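Local coordinates for predicted protein (Acinetobacter sp. RUH2624, PDB 4MEA) that probably hydrolyses epoxides as a secreted Cif-type epoxide hydrolase of the alpha/beta hydrolase fold, at residues A[59-64]-A[85-90]; A[127-132]-A[150-155]. One frame throughout, in Å; residues are numbered along the deposited sequence.

Contact 1: residues A[59-64]-A[85-90]; sequences TPIVFI and HKVIAI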
ATOM      1  N   THR A  59      38.951  -9.222 -12.379  1.00 21.11           N
ATOM      2  CA  THR A  59      38.016  -9.697 -11.371  1.00 22.71           C
ATOM      3  C   THR A  59      36.595  -9.556 -11.886  1.00 17.35           C
ATOM      4  O   THR A  59      36.184  -8.465 -12.293  1.00 20.46           O
ATOM      5  CB  THR A  59      38.154  -8.897 -10.073  1.00 22.06           C
ATOM      6  OG1 THR A  59      39.498  -9.007  -9.602  1.00 23.45           O
ATOM      7  CG2 THR A  59      37.184  -9.412  -9.011  1.00 12.71           C
ATOM      8  N   PRO A  60      35.839 -10.664 -11.888  1.00 15.67           N
ATOM      9  CA  PRO A  60      34.473 -10.563 -12.400  1.00 14.22           C
ATOM     10  C   PRO A  60      33.596  -9.714 -11.482  1.00 12.90           C
ATOM     11  O   PRO A  60      33.784  -9.692 -10.271  1.00 14.16           O
ATOM     12  CB  PRO A  60      33.993 -12.019 -12.415  1.00 18.27           C
ATOM     13  CG  PRO A  60      35.257 -12.834 -12.504  1.00 18.87           C
ATOM     14  CD  PRO A  60      36.258 -12.062 -11.688  1.00 14.85           C
ATOM     15  N   ILE A  61      32.656  -8.999 -12.079  1.00 15.61           N
ATOM     16  CA  ILE A  61      31.683  -8.244 -11.314  1.00 17.84           C
ATOM     17  C   ILE A  61      30.304  -8.748 -11.714  1.00 13.41           C
ATOM     18  O   ILE A  61      29.937  -8.707 -12.886  1.00 14.72           O
ATOM     19  CB  ILE A  61      31.785  -6.742 -11.597  1.00 16.70           C
ATOM     20  CG1 ILE A  61      33.249  -6.296 -11.569  1.00 21.83           C
ATOM     21  CG2 ILE A  61      30.950  -5.949 -10.586  1.00 11.78           C
ATOM     22  CD1 ILE A  61      33.465  -4.885 -12.030  1.00 22.12           C
ATOM     23  N   VAL A  62      29.556  -9.243 -10.735  1.00 11.11           N
ATOM     24  CA  VAL A  62      28.206  -9.736 -10.982  1.00 10.35           C
ATOM     25  C   VAL A  62      27.192  -8.679 -10.518  1.00 11.34           C
ATOM     26  O   VAL A  62      27.287  -8.181  -9.400  1.00 14.94           O
ATOM     27  CB  VAL A  62      27.985 -11.090 -10.275  1.00 10.08           C
ATOM     28  CG1 VAL A  62      26.527 -11.551 -10.399  1.00  9.95           C
ATOM     29  CG2 VAL A  62      28.958 -12.142 -10.833  1.00  9.48           C
ATOM     30  N   PHE A  63      26.258  -8.315 -11.399  1.00 13.18           N
ATOM     31  CA  PHE A  63      25.266  -7.264 -11.122  1.00 10.03           C
ATOM     32  C   PHE A  63      23.869  -7.861 -11.078  1.00  8.96           C
ATOM     33  O   PHE A  63      23.455  -8.541 -12.017  1.00  8.54           O
ATOM     34  CB  PHE A  63      25.259  -6.189 -12.212  1.00 10.20           C
ATOM     35  CG  PHE A  63      26.570  -5.471 -12.399  1.00 15.93           C
ATOM     36  CD1 PHE A  63      26.850  -4.314 -11.686  1.00  9.94           C
ATOM     37  CD2 PHE A  63      27.495  -5.923 -13.329  1.00 10.64           C
ATOM     38  CE1 PHE A  63      28.055  -3.635 -11.876  1.00 12.61           C
ATOM     39  CE2 PHE A  63      28.701  -5.249 -13.525  1.00 10.56           C
ATOM     40  CZ  PHE A  63      28.980  -4.109 -12.796  1.00 10.49           C
ATOM     41  N   ILE A  64      23.135  -7.565 -10.012  1.00  9.72           N
ATOM     42  CA  ILE A  64      21.794  -8.106  -9.809  1.00  9.03           C
ATOM     43  C   ILE A  64      20.746  -6.992  -9.651  1.00 18.37           C
ATOM     44  O   ILE A  64      20.748  -6.251  -8.657  1.00 10.90           O
ATOM     45  CB  ILE A  64      21.747  -9.011  -8.566  1.00 10.90           C
ATOM     46  CG1 ILE A  64      22.830 -10.099  -8.642  1.00  8.58           C
ATOM     47  CG2 ILE A  64      20.357  -9.625  -8.415  1.00 10.98           C
ATOM     48  CD1 ILE A  64      22.594 -11.143  -9.767  1.00 10.41           C
ATOM     49  N   HIS A  85      37.417  -5.895 -16.845  1.00 27.71           N
ATOM     50  CA  HIS A  85      36.705  -6.844 -15.987  1.00 23.24           C
ATOM     51  C   HIS A  85      35.706  -7.682 -16.749  1.00 25.56           C
ATOM     52  O   HIS A  85      35.034  -7.186 -17.654  1.00 25.88           O
ATOM     53  CB  HIS A  85      35.958  -6.113 -14.864  1.00 14.84           C
ATOM     54  CG  HIS A  85      36.860  -5.408 -13.900  1.00 15.58           C
ATOM     55  ND1 HIS A  85      37.407  -6.034 -12.802  1.00 17.17           N
ATOM     56  CD2 HIS A  85      37.332  -4.140 -13.883  1.00 17.29           C
ATOM     57  CE1 HIS A  85      38.173  -5.181 -12.147  1.00 20.59           C
ATOM     58  NE2 HIS A  85      38.144  -4.024 -12.780  1.00 22.70           N
ATOM     59  N   LYS A  86      35.616  -8.957 -16.378  1.00 13.01           N
ATOM     60  CA  LYS A  86      34.474  -9.763 -16.763  1.00 15.05           C
ATOM     61  C   LYS A  86      33.286  -9.118 -16.047  1.00 13.38           C
ATOM     62  O   LYS A  86      33.377  -8.795 -14.860  1.00 14.95           O
ATOM     63  CB  LYS A  86      34.656 -11.201 -16.290  1.00 16.76           C
ATOM     64  CG  LYS A  86      33.507 -12.121 -16.637  1.00 22.71           C
ATOM     65  CD  LYS A  86      33.537 -12.481 -18.112  1.00 41.77           C
ATOM     66  CE  LYS A  86      32.603 -13.633 -18.425  1.00 49.19           C
ATOM     67  NZ  LYS A  86      32.673 -14.010 -19.860  1.00 53.37           N
ATOM     68  N   VAL A  87      32.199  -8.885 -16.776  1.00 19.03           N
ATOM     69  CA  VAL A  87      31.004  -8.278 -16.187  1.00 15.33           C
ATOM     70  C   VAL A  87      29.787  -9.135 -16.529  1.00 14.11           C
ATOM     71  O   VAL A  87      29.598  -9.530 -17.677  1.00 15.78           O
ATOM     72  CB  VAL A  87      30.796  -6.800 -16.635  1.00  5.77           C
ATOM     73  CG1 VAL A  87      31.886  -5.903 -16.063  1.00  7.43           C
ATOM     74  CG2 VAL A  87      30.759  -6.678 -18.171  1.00  9.42           C
ATOM     75  N   ILE A  88      28.973  -9.422 -15.520  1.00 10.51           N
ATOM     76  CA  ILE A  88      27.864 -10.357 -15.665  1.00  8.25           C
ATOM     77  C   ILE A  88      26.624  -9.770 -15.009  1.00 13.06           C
ATOM     78  O   ILE A  88      26.653  -9.416 -13.833  1.00 13.48           O
ATOM     79  CB  ILE A  88      28.195 -11.704 -14.984  1.00 12.81           C
ATOM     80  CG1 ILE A  88      29.463 -12.313 -15.593  1.00 12.00           C
ATOM     81  CG2 ILE A  88      27.015 -12.666 -15.094  1.00 19.82           C
ATOM     82  CD1 ILE A  88      30.098 -13.389 -14.739  1.00  8.91           C
ATOM     83  N   ALA A  89      25.543  -9.641 -15.772  1.00  5.56           N
ATOM     84  CA  ALA A  89      24.285  -9.151 -15.213  1.00  8.62           C
ATOM     85  C   ALA A  89      23.210 -10.201 -15.449  1.00  9.69           C
ATOM     86  O   ALA A  89      22.932 -10.579 -16.589  1.00 13.84           O
ATOM     87  CB  ALA A  89      23.892  -7.810 -15.838  1.00  8.36           C
ATOM     88  N   ILE A  90      22.626 -10.684 -14.357  1.00 10.01           N
ATOM     89  CA  ILE A  90      21.669 -11.779 -14.411  1.00 12.75           C
ATOM     90  C   ILE A  90      20.259 -11.278 -14.126  1.00 14.33           C
ATOM     91  O   ILE A  90      20.053 -10.477 -13.209  1.00  9.99           O
ATOM     92  CB  ILE A  90      22.029 -12.857 -13.356  1.00 13.22           C
ATOM     93  CG1 ILE A  90      23.473 -13.335 -13.549  1.00 14.21           C
ATOM     94  CG2 ILE A  90      21.033 -14.020 -13.407  1.00  9.59           C
ATOM     95  CD1 ILE A  90      24.012 -14.150 -12.367  1.00  7.33           C
TER
HETATM   96  O   HOH W   1      21.019  -7.889 -13.207  1.00  6.37           O
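Within the beta-alpha-beta unit made by strand 61-64, helix 75-81 and strand 87-90, Ile61 and Phe63 pair in parallel with Val87 and Ala89. Ile61 bonds with both its N and its O to the facing segment 85-90: N donates to Lys86 O at 2.9 Å and O accepts from Ile88 N. Phe63 N reaches Ile88 O at 2.7 Å, while the bond from Ile90 N to Phe63 O stretches to 3.3 Å; a water that donates to both Phe63 O and Ile90 O braces this end. These strands lie inside the alpha/beta hydrolase sheet, where the beta-branched Ile61, Val62, Val87, Ile88 and Ile90 suit the extended backbone. On the face towards helix 75-81, the edge of the Phe63 ring meets Val87, CE2 to CB 4.1 Å, and the small Ala89 lies beside Phe63 CB. On the face covered by helix 108-123, Val62 CG1 touches Ile90 CD1 at 4.1 Å. At the entry, His85 ND1 donates to a lone pair of Thr59 O at 2.8 Å, nearly in the ring plane. With chi2 extended (172°), Ile61 places CD1 over a face of this ring, a CH-pi contact 4.3 Å from its centroid; Phe324 also stacks with His85.

Contact 2: residues A[127-132]-A[150-155]; sequences PIYYVS and YIKKAV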
ATOM      1  N   PRO A 127      38.073 -14.886  -6.921  1.00 22.42           N
ATOM      2  CA  PRO A 127      36.909 -14.225  -6.318  1.00 23.67           C
ATOM      3  C   PRO A 127      36.248 -13.235  -7.277  1.00 19.45           C
ATOM      4  O   PRO A 127      36.745 -13.002  -8.381  1.00 19.38           O
ATOM      5  CB  PRO A 127      37.517 -13.472  -5.131  1.00 26.42           C
ATOM      6  CG  PRO A 127      38.891 -13.137  -5.586  1.00 28.19           C
ATOM      7  CD  PRO A 127      39.341 -14.300  -6.454  1.00 26.43           C
ATOM      8  N   ILE A 128      35.133 -12.655  -6.850  1.00 17.26           N
ATOM      9  CA  ILE A 128      34.395 -11.724  -7.692  1.00 18.69           C
ATOM     10  C   ILE A 128      33.902 -10.580  -6.837  1.00 15.62           C
ATOM     11  O   ILE A 128      33.963 -10.643  -5.607  1.00 18.19           O
ATOM     12  CB  ILE A 128      33.149 -12.388  -8.326  1.00 17.55           C
ATOM     13  CG1 ILE A 128      32.103 -12.689  -7.243  1.00 14.98           C
ATOM     14  CG2 ILE A 128      33.541 -13.641  -9.113  1.00 13.18           C
ATOM     15  CD1 ILE A 128      30.787 -13.246  -7.765  1.00 13.95           C
ATOM     16  N   TYR A 129      33.416  -9.533  -7.492  1.00 17.11           N
ATOM     17  CA  TYR A 129      32.726  -8.454  -6.798  1.00 17.20           C
ATOM     18  C   TYR A 129      31.236  -8.610  -7.095  1.00 20.49           C
ATOM     19  O   TYR A 129      30.868  -9.070  -8.178  1.00 10.61           O
ATOM     20  CB  TYR A 129      33.227  -7.097  -7.281  1.00 10.93           C
ATOM     21  CG  TYR A 129      34.702  -6.855  -7.037  1.00 17.02           C
ATOM     22  CD1 TYR A 129      35.271  -7.096  -5.797  1.00 18.85           C
ATOM     23  CD2 TYR A 129      35.524  -6.381  -8.051  1.00 16.21           C
ATOM     24  CE1 TYR A 129      36.618  -6.869  -5.572  1.00 24.85           C
ATOM     25  CE2 TYR A 129      36.871  -6.153  -7.837  1.00 21.14           C
ATOM     26  CZ  TYR A 129      37.414  -6.398  -6.594  1.00 24.13           C
ATOM     27  OH  TYR A 129      38.756  -6.173  -6.375  1.00 20.37           O
ATOM     28  N   TYR A 130      30.393  -8.228  -6.138  1.00 13.80           N
ATOM     29  CA  TYR A 130      28.952  -8.446  -6.223  1.00 10.55           C
ATOM     30  C   TYR A 130      28.216  -7.123  -5.986  1.00 10.51           C
ATOM     31  O   TYR A 130      28.436  -6.444  -4.980  1.00  7.79           O
ATOM     32  CB  TYR A 130      28.529  -9.485  -5.179  1.00  9.79           C
ATOM     33  CG  TYR A 130      27.154 -10.089  -5.369  1.00 11.85           C
ATOM     34  CD1 TYR A 130      26.991 -11.277  -6.081  1.00 15.52           C
ATOM     35  CD2 TYR A 130      26.021  -9.502  -4.804  1.00 10.90           C
ATOM     36  CE1 TYR A 130      25.738 -11.857  -6.242  1.00 14.76           C
ATOM     37  CE2 TYR A 130      24.751 -10.078  -4.966  1.00  5.33           C
ATOM     38  CZ  TYR A 130      24.622 -11.260  -5.683  1.00  8.51           C
ATOM     39  OH  TYR A 130      23.378 -11.856  -5.853  1.00 11.92           O
ATOM     40  N   VAL A 131      27.360  -6.754  -6.936  1.00 11.09           N
ATOM     41  CA  VAL A 131      26.688  -5.459  -6.922  1.00 13.17           C
ATOM     42  C   VAL A 131      25.193  -5.710  -7.098  1.00 11.39           C
ATOM     43  O   VAL A 131      24.776  -6.361  -8.063  1.00 16.30           O
ATOM     44  CB  VAL A 131      27.234  -4.525  -8.044  1.00 11.30           C
ATOM     45  CG1 VAL A 131      26.478  -3.195  -8.079  1.00  8.06           C
ATOM     46  CG2 VAL A 131      28.734  -4.280  -7.860  1.00  7.62           C
ATOM     47  N   SER A 132      24.393  -5.212  -6.158  1.00 10.37           N
ATOM     48  CA  SER A 132      22.965  -5.526  -6.119  1.00  9.05           C
ATOM     49  C   SER A 132      22.113  -4.259  -5.971  1.00 12.37           C
ATOM     50  O   SER A 132      22.562  -3.284  -5.373  1.00  9.53           O
ATOM     51  CB  SER A 132      22.710  -6.490  -4.954  1.00 13.47           C
ATOM     52  OG  SER A 132      21.334  -6.676  -4.720  1.00 14.17           O
ATOM     53  N   TYR A 150      34.846 -15.954  -1.655  1.00 17.55           N
ATOM     54  CA  TYR A 150      34.488 -16.038  -3.064  1.00 14.65           C
ATOM     55  C   TYR A 150      33.959 -14.668  -3.490  1.00 17.04           C
ATOM     56  O   TYR A 150      34.357 -14.132  -4.525  1.00 17.97           O
ATOM     57  CB  TYR A 150      33.454 -17.126  -3.326  1.00 11.12           C
ATOM     58  CG  TYR A 150      33.016 -17.185  -4.776  1.00 16.03           C
ATOM     59  CD1 TYR A 150      33.769 -17.869  -5.726  1.00 18.21           C
ATOM     60  CD2 TYR A 150      31.860 -16.543  -5.197  1.00 21.01           C
ATOM     61  CE1 TYR A 150      33.377 -17.915  -7.054  1.00 13.86           C
ATOM     62  CE2 TYR A 150      31.458 -16.578  -6.523  1.00 19.07           C
ATOM     63  CZ  TYR A 150      32.214 -17.267  -7.446  1.00 21.03           C
ATOM     64  OH  TYR A 150      31.809 -17.296  -8.763  1.00 15.79           O
ATOM     65  N   ILE A 151      33.060 -14.103  -2.684  1.00 16.98           N
ATOM     66  CA  ILE A 151      32.707 -12.693  -2.821  1.00 18.80           C
ATOM     67  C   ILE A 151      33.738 -11.880  -2.043  1.00 18.22           C
ATOM     68  O   ILE A 151      33.829 -11.984  -0.815  1.00 19.37           O
ATOM     69  CB  ILE A 151      31.299 -12.380  -2.273  1.00 14.78           C
ATOM     70  CG1 ILE A 151      30.267 -13.393  -2.774  1.00 17.41           C
ATOM     71  CG2 ILE A 151      30.887 -10.951  -2.647  1.00 15.63           C
ATOM     72  CD1 ILE A 151      29.947 -13.282  -4.259  1.00 17.32           C
ATOM     73  N   LYS A 152      34.518 -11.079  -2.761  1.00 15.73           N
ATOM     74  CA  LYS A 152      35.591 -10.300  -2.152  1.00 19.79           C
ATOM     75  C   LYS A 152      35.080  -8.991  -1.556  1.00 18.71           C
ATOM     76  O   LYS A 152      35.526  -8.566  -0.488  1.00 13.03           O
ATOM     77  CB  LYS A 152      36.676 -10.006  -3.190  1.00 19.19           C
ATOM     78  CG  LYS A 152      37.925  -9.361  -2.620  1.00 29.11           C
ATOM     79  CD  LYS A 152      39.001  -9.237  -3.684  1.00 38.39           C
ATOM     80  CE  LYS A 152      40.304  -8.726  -3.097  1.00 47.50           C
ATOM     81  NZ  LYS A 152      41.393  -8.734  -4.110  1.00 54.77           N
ATOM     82  N   LYS A 153      34.161  -8.351  -2.277  1.00 15.47           N
ATOM     83  CA  LYS A 153      33.519  -7.112  -1.846  1.00 12.15           C
ATOM     84  C   LYS A 153      32.085  -7.100  -2.363  1.00 15.15           C
ATOM     85  O   LYS A 153      31.800  -7.662  -3.428  1.00 14.26           O
ATOM     86  CB  LYS A 153      34.248  -5.892  -2.403  1.00 15.68           C
ATOM     87  CG  LYS A 153      35.711  -5.796  -2.020  1.00 24.48           C
ATOM     88  CD  LYS A 153      36.359  -4.574  -2.647  1.00 27.98           C
ATOM     89  CE  LYS A 153      37.811  -4.442  -2.208  1.00 28.95           C
ATOM     90  NZ  LYS A 153      38.428  -3.193  -2.725  1.00 29.85           N
ATOM     91  N   ALA A 154      31.196  -6.440  -1.628  1.00 14.87           N
ATOM     92  CA  ALA A 154      29.773  -6.428  -1.969  1.00 16.97           C
ATOM     93  C   ALA A 154      29.171  -5.034  -1.842  1.00 19.23           C
ATOM     94  O   ALA A 154      29.470  -4.307  -0.895  1.00 13.69           O
ATOM     95  CB  ALA A 154      29.006  -7.404  -1.087  1.00 16.10           C
ATOM     96  N   VAL A 155      28.313  -4.682  -2.799  1.00  9.35           N
ATOM     97  CA  VAL A 155      27.615  -3.404  -2.788  1.00  7.25           C
ATOM     98  C   VAL A 155      26.116  -3.668  -2.860  1.00  5.62           C
ATOM     99  O   VAL A 155      25.665  -4.424  -3.721  1.00  8.60           O
ATOM    100  CB  VAL A 155      27.999  -2.545  -4.013  1.00 15.40           C
ATOM    101  CG1 VAL A 155      27.294  -1.186  -3.950  1.00  9.23           C
ATOM    102  CG2 VAL A 155      29.508  -2.390  -4.113  1.00 14.25           C
TER
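Tyr130 and Val155 take part in three of the five backbone bonds of this parallel pair, Val155 N donating to Tyr130 O at 2.8 Å. The pair joins the two strands of the beta-alpha-beta unit strand 128-133, helix 136-146, strand 151-157 in the alpha/beta hydrolase sheet. Tyr130 N binds Lys153 O, and Ser132 N binds Val155 O. Ile128 N donates to Tyr150 O and Ile128 O accepts from Lys152 N in an almost straight bond (172°). Lys152 is an extra residue set with Lys153 opposite Tyr129, a beta bulge that leaves the buried Lys153 N without a polar partner.

Among apolar contacts, on one face Ile128 CD1 meets Ile151 CD1 at 3.6 Å and Tyr150 CE2 at the same distance, and Ile151 CG2 presses on Tyr130 CB at 3.8 Å. On the other, Lys153 CD lies 3.7 Å from Tyr129 CE1; Lys152, its CB directed at the partner strand, also runs beside the ring, CD 3.9 Å from CE1. Extended aliphatic chains suit this place: their methylenes pack beside the ring, and the Lys153 amine goes on to the carbonyls of Phe322 and Leu323.

Helix 108-123 packs on Ile128, Tyr130 and Tyr150, and helix 136-146 on Tyr130 and Ala154, with Tyr130 OH bonded to Ser140; strand 61-64 flanks strand 128-133, and Ala154 bonds by its backbone to Pro266, just before strand 267-272, next in the sheet.

Contacts 1 and 2 lie side by side in one mixed sheet, their centres about 9 Å apart, with strands in the order 87-90, 61-64, 128-133, 151-157. They come in series along the chain: the first beta-alpha-beta unit closes before the second opens, and helix 108-123, in the connection between them, packs against both pairs. Hydrogen bonds such as Pro60 O to Tyr129 N (2.8 Å) probably join the neighbouring strands 61-64 and 128-133, making one continuous parallel core. Phe324 near the C-terminus touches both. In alpha/beta hydrolases the turn between a strand placed like 128-133 and the helix after it is the nucleophile elbow, so contact 2 probably holds the strand that leads to the nucleophile.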